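Side-chain contacts in putative modulator of DNA gyrase (Bacteroides thetaiotaomicron, PDB 1VPB), which probably acts as a metallopeptidase of the PmbA/TldD type: residues 127-130 with 131-135; 135-138 with 139-142. All coordinates share one frame; numbering follows the deposited sequence. Where two conformers were deposited one is given.

Contact 1 of 2, residues 127-130 with 131-135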
ATOM      1  N   LYS A 127      22.246  -6.028 -20.619  1.00 33.15           N
ATOM      2  CA  LYS A 127      21.964  -7.462 -20.451  1.00 36.41           C
ATOM      3  C   LYS A 127      21.079  -7.715 -19.233  1.00 35.19           C
ATOM      4  O   LYS A 127      21.388  -8.552 -18.377  1.00 34.73           O
ATOM      5  CB  LYS A 127      23.281  -8.254 -20.310  1.00 36.12           C
ATOM      6  CG  LYS A 127      24.072  -8.191 -21.611  1.00 37.81           C
ATOM      7  CD  LYS A 127      25.296  -9.060 -21.589  1.00 47.47           C
ATOM      8  CE  LYS A 127      26.029  -8.931 -22.906  1.00 55.20           C
ATOM      9  NZ  LYS A 127      27.325  -9.740 -22.878  1.00 50.31           N
ATOM     10  N   LEU A 128      20.003  -6.936 -19.122  1.00 32.79           N
ATOM     11  CA  LEU A 128      19.180  -7.024 -17.921  1.00 32.04           C
ATOM     12  C   LEU A 128      17.980  -7.943 -18.110  1.00 31.60           C
ATOM     13  O   LEU A 128      17.163  -8.115 -17.174  1.00 33.21           O
ATOM     14  CB  LEU A 128      18.682  -5.631 -17.534  1.00 30.59           C
ATOM     15  CG  LEU A 128      19.787  -4.572 -17.378  1.00 33.64           C
ATOM     16  CD1 LEU A 128      19.154  -3.196 -17.236  1.00 41.41           C
ATOM     17  CD2 LEU A 128      20.632  -4.867 -16.251  1.00 35.10           C
ATOM     18  N   TYR A 129      17.875  -8.546 -19.294  1.00 32.03           N
ATOM     19  CA  TYR A 129      16.789  -9.428 -19.643  1.00 30.95           C
ATOM     20  C   TYR A 129      17.308 -10.849 -19.932  1.00 33.48           C
ATOM     21  O   TYR A 129      18.080 -11.039 -20.870  1.00 34.66           O
ATOM     22  CB  TYR A 129      16.025  -8.918 -20.879  1.00 32.70           C
ATOM     23  CG  TYR A 129      14.757  -9.696 -21.189  1.00 32.80           C
ATOM     24  CD1 TYR A 129      14.789 -10.939 -21.813  1.00 41.80           C
ATOM     25  CD2 TYR A 129      13.493  -9.218 -20.811  1.00 34.45           C
ATOM     26  CE1 TYR A 129      13.638 -11.651 -22.047  1.00 42.07           C
ATOM     27  CE2 TYR A 129      12.338  -9.955 -21.035  1.00 36.04           C
ATOM     28  CZ  TYR A 129      12.403 -11.163 -21.665  1.00 42.84           C
ATOM     29  OH  TYR A 129      11.234 -11.920 -21.905  1.00 40.18           O
ATOM     30  N   ASP A 130      16.826 -11.810 -19.155  1.00 32.89           N
ATOM     31  CA  ASP A 130      17.148 -13.249 -19.329  1.00 35.25           C
ATOM     32  C   ASP A 130      16.334 -13.820 -20.479  1.00 36.73           C
ATOM     33  O   ASP A 130      15.125 -14.036 -20.409  1.00 35.20           O
ATOM     34  CB  ASP A 130      16.856 -13.931 -18.006  1.00 34.48           C
ATOM     35  CG  ASP A 130      17.122 -15.399 -18.024  1.00 43.31           C
ATOM     36  OD1 ASP A 130      17.689 -15.878 -19.051  1.00 36.52           O
ATOM     37  OD2 ASP A 130      16.807 -16.113 -17.052  1.00 36.53           O
ATOM     38  N   ALA A 131      17.013 -14.120 -21.587  1.00 35.66           N
ATOM     39  CA  ALA A 131      16.323 -14.618 -22.763  1.00 37.91           C
ATOM     40  C   ALA A 131      15.593 -15.961 -22.549  1.00 36.23           C
ATOM     41  O   ALA A 131      14.682 -16.292 -23.309  1.00 42.07           O
ATOM     42  CB  ALA A 131      17.350 -14.800 -23.853  1.00 42.32           C
ATOM     43  N   LYS A 132      16.028 -16.707 -21.553  1.00 38.09           N
ATOM     44  CA  LYS A 132      15.360 -17.953 -21.137  1.00 40.43           C
ATOM     45  C   LYS A 132      13.964 -17.765 -20.523  1.00 42.12           C
ATOM     46  O   LYS A 132      13.192 -18.718 -20.398  1.00 41.98           O
ATOM     47  CB  LYS A 132      16.237 -18.719 -20.194  1.00 39.57           C
ATOM     48  CG  LYS A 132      17.612 -19.085 -20.812  1.00 44.87           C
ATOM     49  CD  LYS A 132      18.550 -19.891 -19.885  1.00 53.30           C
ATOM     50  CE  LYS A 132      19.892 -20.287 -20.572  1.00 62.26           C
ATOM     51  NZ  LYS A 132      21.131 -20.289 -19.643  1.00 65.23           N
ATOM     52  N   PHE A 133      13.615 -16.545 -20.159  1.00 40.31           N
ATOM     53  CA  PHE A 133      12.391 -16.317 -19.412  1.00 37.67           C
ATOM     54  C   PHE A 133      11.182 -17.041 -20.024  1.00 39.13           C
ATOM     55  O   PHE A 133      10.491 -17.748 -19.330  1.00 37.79           O
ATOM     56  CB  PHE A 133      12.125 -14.816 -19.305  1.00 36.86           C
ATOM     57  CG  PHE A 133      10.898 -14.473 -18.497  1.00 36.86           C
ATOM     58  CD1 PHE A 133      10.999 -14.335 -17.124  1.00 40.14           C
ATOM     59  CD2 PHE A 133       9.684 -14.272 -19.096  1.00 36.77           C
ATOM     60  CE1 PHE A 133       9.867 -14.023 -16.361  1.00 38.85           C
ATOM     61  CE2 PHE A 133       8.525 -13.987 -18.329  1.00 37.75           C
ATOM     62  CZ  PHE A 133       8.657 -13.859 -16.960  1.00 39.26           C
ATOM     63  N   ALA A 134      10.921 -16.845 -21.313  1.00 42.22           N
ATOM     64  CA  ALA A 134       9.670 -17.330 -21.880  1.00 44.05           C
ATOM     65  C   ALA A 134       9.668 -18.841 -21.974  1.00 43.36           C
ATOM     66  O   ALA A 134       8.598 -19.451 -21.954  1.00 48.12           O
ATOM     67  CB  ALA A 134       9.399 -16.736 -23.227  1.00 46.93           C
ATOM     68  N   SER A 135      10.830 -19.461 -21.986  1.00 43.01           N
ATOM     69  CA  SER A 135      10.894 -20.895 -22.134  1.00 43.55           C
ATOM     70  C   SER A 135      10.775 -21.683 -20.817  1.00 41.25           C
ATOM     71  O   SER A 135      10.761 -22.918 -20.858  1.00 41.26           O
ATOM     72  CB  SER A 135      12.250 -21.270 -22.773  1.00 44.59           C
ATOM     73  OG  SER A 135      13.304 -21.137 -21.818  1.00 51.47           O
TER
HETATM   74  O   HOH W   1      11.726 -14.593 -22.867  1.00 35.58           O

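Contact 2 of 2, residues 135-138 with 139-142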
ATOM      1  N   SER A 135      10.830 -19.461 -21.986  1.00 43.01           N
ATOM      2  CA  SER A 135      10.894 -20.895 -22.134  1.00 43.55           C
ATOM      3  C   SER A 135      10.775 -21.683 -20.817  1.00 41.25           C
ATOM      4  O   SER A 135      10.761 -22.918 -20.858  1.00 41.26           O
ATOM      5  CB  SER A 135      12.250 -21.270 -22.773  1.00 44.59           C
ATOM      6  OG  SER A 135      13.304 -21.137 -21.818  1.00 51.47           O
ATOM      7  N   LEU A 136      10.764 -21.013 -19.661  1.00 39.21           N
ATOM      8  CA  LEU A 136      10.900 -21.701 -18.362  1.00 38.40           C
ATOM      9  C   LEU A 136       9.630 -22.445 -18.068  1.00 36.26           C
ATOM     10  O   LEU A 136       8.561 -22.029 -18.543  1.00 39.28           O
ATOM     11  CB  LEU A 136      11.146 -20.708 -17.216  1.00 37.61           C
ATOM     12  CG  LEU A 136      12.462 -19.961 -17.383  1.00 41.16           C
ATOM     13  CD1 LEU A 136      12.573 -18.917 -16.285  1.00 46.95           C
ATOM     14  CD2 LEU A 136      13.588 -20.958 -17.325  1.00 46.37           C
ATOM     15  N   ASN A 137       9.764 -23.544 -17.347  1.00 36.06           N
ATOM     16  CA  ASN A 137       8.660 -24.461 -17.083  1.00 35.72           C
ATOM     17  C   ASN A 137       8.112 -24.134 -15.681  1.00 37.68           C
ATOM     18  O   ASN A 137       8.854 -24.145 -14.694  1.00 35.85           O
ATOM     19  CB  ASN A 137       9.173 -25.906 -17.096  1.00 36.68           C
ATOM     20  CG  ASN A 137       8.090 -26.936 -16.735  1.00 44.64           C
ATOM     21  OD1 ASN A 137       6.939 -26.588 -16.432  1.00 43.46           O
ATOM     22  ND2 ASN A 137       8.464 -28.227 -16.772  1.00 47.76           N
ATOM     23  N   PRO A 138       6.827 -23.806 -15.584  1.00 39.04           N
ATOM     24  CA  PRO A 138       6.255 -23.413 -14.298  1.00 37.91           C
ATOM     25  C   PRO A 138       6.442 -24.483 -13.272  1.00 35.32           C
ATOM     26  O   PRO A 138       6.565 -24.215 -12.071  1.00 38.06           O
ATOM     27  CB  PRO A 138       4.757 -23.222 -14.645  1.00 39.61           C
ATOM     28  CG  PRO A 138       4.817 -22.747 -16.062  1.00 48.86           C
ATOM     29  CD  PRO A 138       5.839 -23.708 -16.664  1.00 39.42           C
ATOM     30  N   ASP A 139       6.481 -25.724 -13.685  1.00 35.70           N
ATOM     31  CA  ASP A 139       6.700 -26.770 -12.716  1.00 36.50           C
ATOM     32  C   ASP A 139       8.054 -26.738 -11.991  1.00 37.06           C
ATOM     33  O   ASP A 139       8.164 -27.072 -10.802  1.00 34.67           O
ATOM     34  CB  ASP A 139       6.509 -28.110 -13.420  1.00 40.57           C
ATOM     35  CG  ASP A 139       6.236 -29.244 -12.466  1.00 50.51           C
ATOM     36  OD1 ASP A 139       5.701 -29.032 -11.325  1.00 42.01           O
ATOM     37  OD2 ASP A 139       6.524 -30.407 -12.806  1.00 56.95           O
ATOM     38  N   ASP A 140       9.112 -26.324 -12.692  1.00 36.52           N
ATOM     39  CA  ASP A 140      10.413 -26.116 -12.039  1.00 35.09           C
ATOM     40  C   ASP A 140      10.374 -24.966 -11.014  1.00 33.23           C
ATOM     41  O   ASP A 140      11.009 -25.018  -9.969  1.00 36.79           O
ATOM     42  CB  ASP A 140      11.460 -25.794 -13.104  1.00 38.32           C
ATOM     43  CG  ASP A 140      11.695 -26.950 -14.057  1.00 40.99           C
ATOM     44  OD1 ASP A 140      11.513 -28.104 -13.657  1.00 40.26           O
ATOM     45  OD2 ASP A 140      12.091 -26.769 -15.213  1.00 41.61           O
ATOM     46  N   LYS A 141       9.599 -23.938 -11.344  1.00 34.67           N
ATOM     47  CA  LYS A 141       9.435 -22.756 -10.484  1.00 34.62           C
ATOM     48  C   LYS A 141       8.787 -23.182  -9.163  1.00 34.11           C
ATOM     49  O   LYS A 141       9.314 -22.930  -8.080  1.00 35.69           O
ATOM     50  CB  LYS A 141       8.612 -21.669 -11.210  1.00 35.45           C
ATOM     51  CG  LYS A 141       9.178 -21.160 -12.535  1.00 35.19           C
ATOM     52  CD  LYS A 141       8.265 -20.165 -13.144  1.00 33.49           C
ATOM     53  CE  LYS A 141       8.694 -19.764 -14.529  1.00 34.26           C
ATOM     54  NZ  LYS A 141       7.907 -18.695 -15.164  1.00 36.23           N
ATOM     55  N   ILE A 142       7.647 -23.857  -9.232  0.50 34.01           N
ATOM     56  CA  ILE A 142       7.011 -24.261  -7.992  0.50 31.68           C
ATOM     57  C   ILE A 142       7.841 -25.300  -7.218  0.50 33.36           C
ATOM     58  O   ILE A 142       7.856 -25.294  -5.986  0.50 35.44           O
ATOM     59  CB  ILE A 142       5.570 -24.738  -8.225  0.50 32.13           C
ATOM     60  CG1 ILE A 142       4.849 -24.796  -6.885  0.50 32.36           C
ATOM     61  CG2 ILE A 142       5.552 -26.090  -8.917  0.50 35.95           C
ATOM     62  CD1 ILE A 142       3.511 -25.407  -6.943  0.50 29.88           C
TER
HETATM   63  O   HOH W   2      12.312 -24.390 -16.537  1.00 29.51           O
HETATM   64  O   HOH W   3      11.478 -28.550 -17.143  1.00 45.92           O

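Contact 1 of 2, residues 127-130 with 131-135
Phe-133 N donates to Asp-130 O over 2.9 Å in a nearly straight bond (164°), approaching from above the carbonyl plane and closing a type I beta turn from Asp-130 to Phe-133. The carboxylate of Asp-130 reaches forward over the same turn: Lys-132 N meets its OD1 at 3.1 Å from well above the carboxylate plane, which makes an Asx turn. With CG anti to the backbone N (chi1 180°), Asp-130 also brings OD1 to 3.4 Å from Lys-132 CB. The second oxygen, OD2, is taken by Met-217 N, and Thr-188 OG1 bonds the backbone N of Asp-130. Beside the turn, the Tyr-129 and Phe-133 side chains cross at about a right angle, the phenol OH coming 4.0 Å from Phe-133 CD2. That hydroxyl bonds Glu-170, and at the ring edge, in plane, it receives a water at 2.9 Å, which in turn accepts from Ala-134 N. The buried Asp-130 thus accepts backbone N-H groups at both carboxylate oxygens, Lys-132 N at OD1 and Met-217 N at OD2, which probably fixes the turn's shape and would be expected to favour the ionised acid.

Contact 2 of 2, residues 135-138 with 139-142
The backbone passes from an extended Asn-137 straight into helical geometry at Pro-138, whose carbonyl O accepts from Ile-142 N at 3.1 Å, nearly along the C=O axis. Asn-137 stands at the N-cap. Its CG lies anti to the backbone N (chi1 176°), carrying the amide forward over the first turn, where OD1 receives Asp-139 N at 2.9 Å from above the amide plane. The same OD1 comes 3.4 Å from Asp-139 CB, and the two side chains run side by side, pointing the same way, with amide and carboxylate planes turned 50° apart. Weak backbone bonds from Asp-140 N and Lys-141 N converge on Asn-137 O.

Asp-140 turns back towards the cap, setting OD2 3.6 Å from Asn-137 CB. Two waters fasten this oxygen: each donates to OD2 at 2.7 Å, one accepting from Asn-137 N and the other from Asn-137 ND2. Replacing Asn-137 by alanine would probably leave Asp-139 N without its capping acceptor and one of these waters without its amide donor.

Lys-141 reaches back along the chain, extended beyond CG, laying CE 3.8 Å from Leu-136 CB, while its ammonium group forms a salt bridge with Asp-168. Pro-138 and Ile-142 pack against Ser-100 and Leu-104 of the second subunit.

Asparagine at the N-cap, proline in the first turn and acids at the next two positions, where their charges should suit the amino end of the helix dipole, are typical of a helix start; here a water stands between Asp-140 and Asn-137 N, where a capping box would have a direct bond.

Contacts 1 and 2 follow one another along the chain, sharing Ser-135, with centres about 14 Å apart. Both are partly buried. Contact 1 lies against the six-stranded antiparallel sheet, where Tyr-129 and Phe-133 rest on strands 159-177 and 181-198; contact 2 sits farther from the chain's centre, at the start of helix 138-150, and reaches the second subunit. Both use an acid or amide side chain to hold the N-H two residues on, but the buried carboxylate of Asp-130 is tied to protein groups, whereas two waters link that of the exposed Asp-140 to Asn-137. Asp-168 joins the two, touched by Phe-133 of contact 1 and salt-bridged to Lys-141 of contact 2.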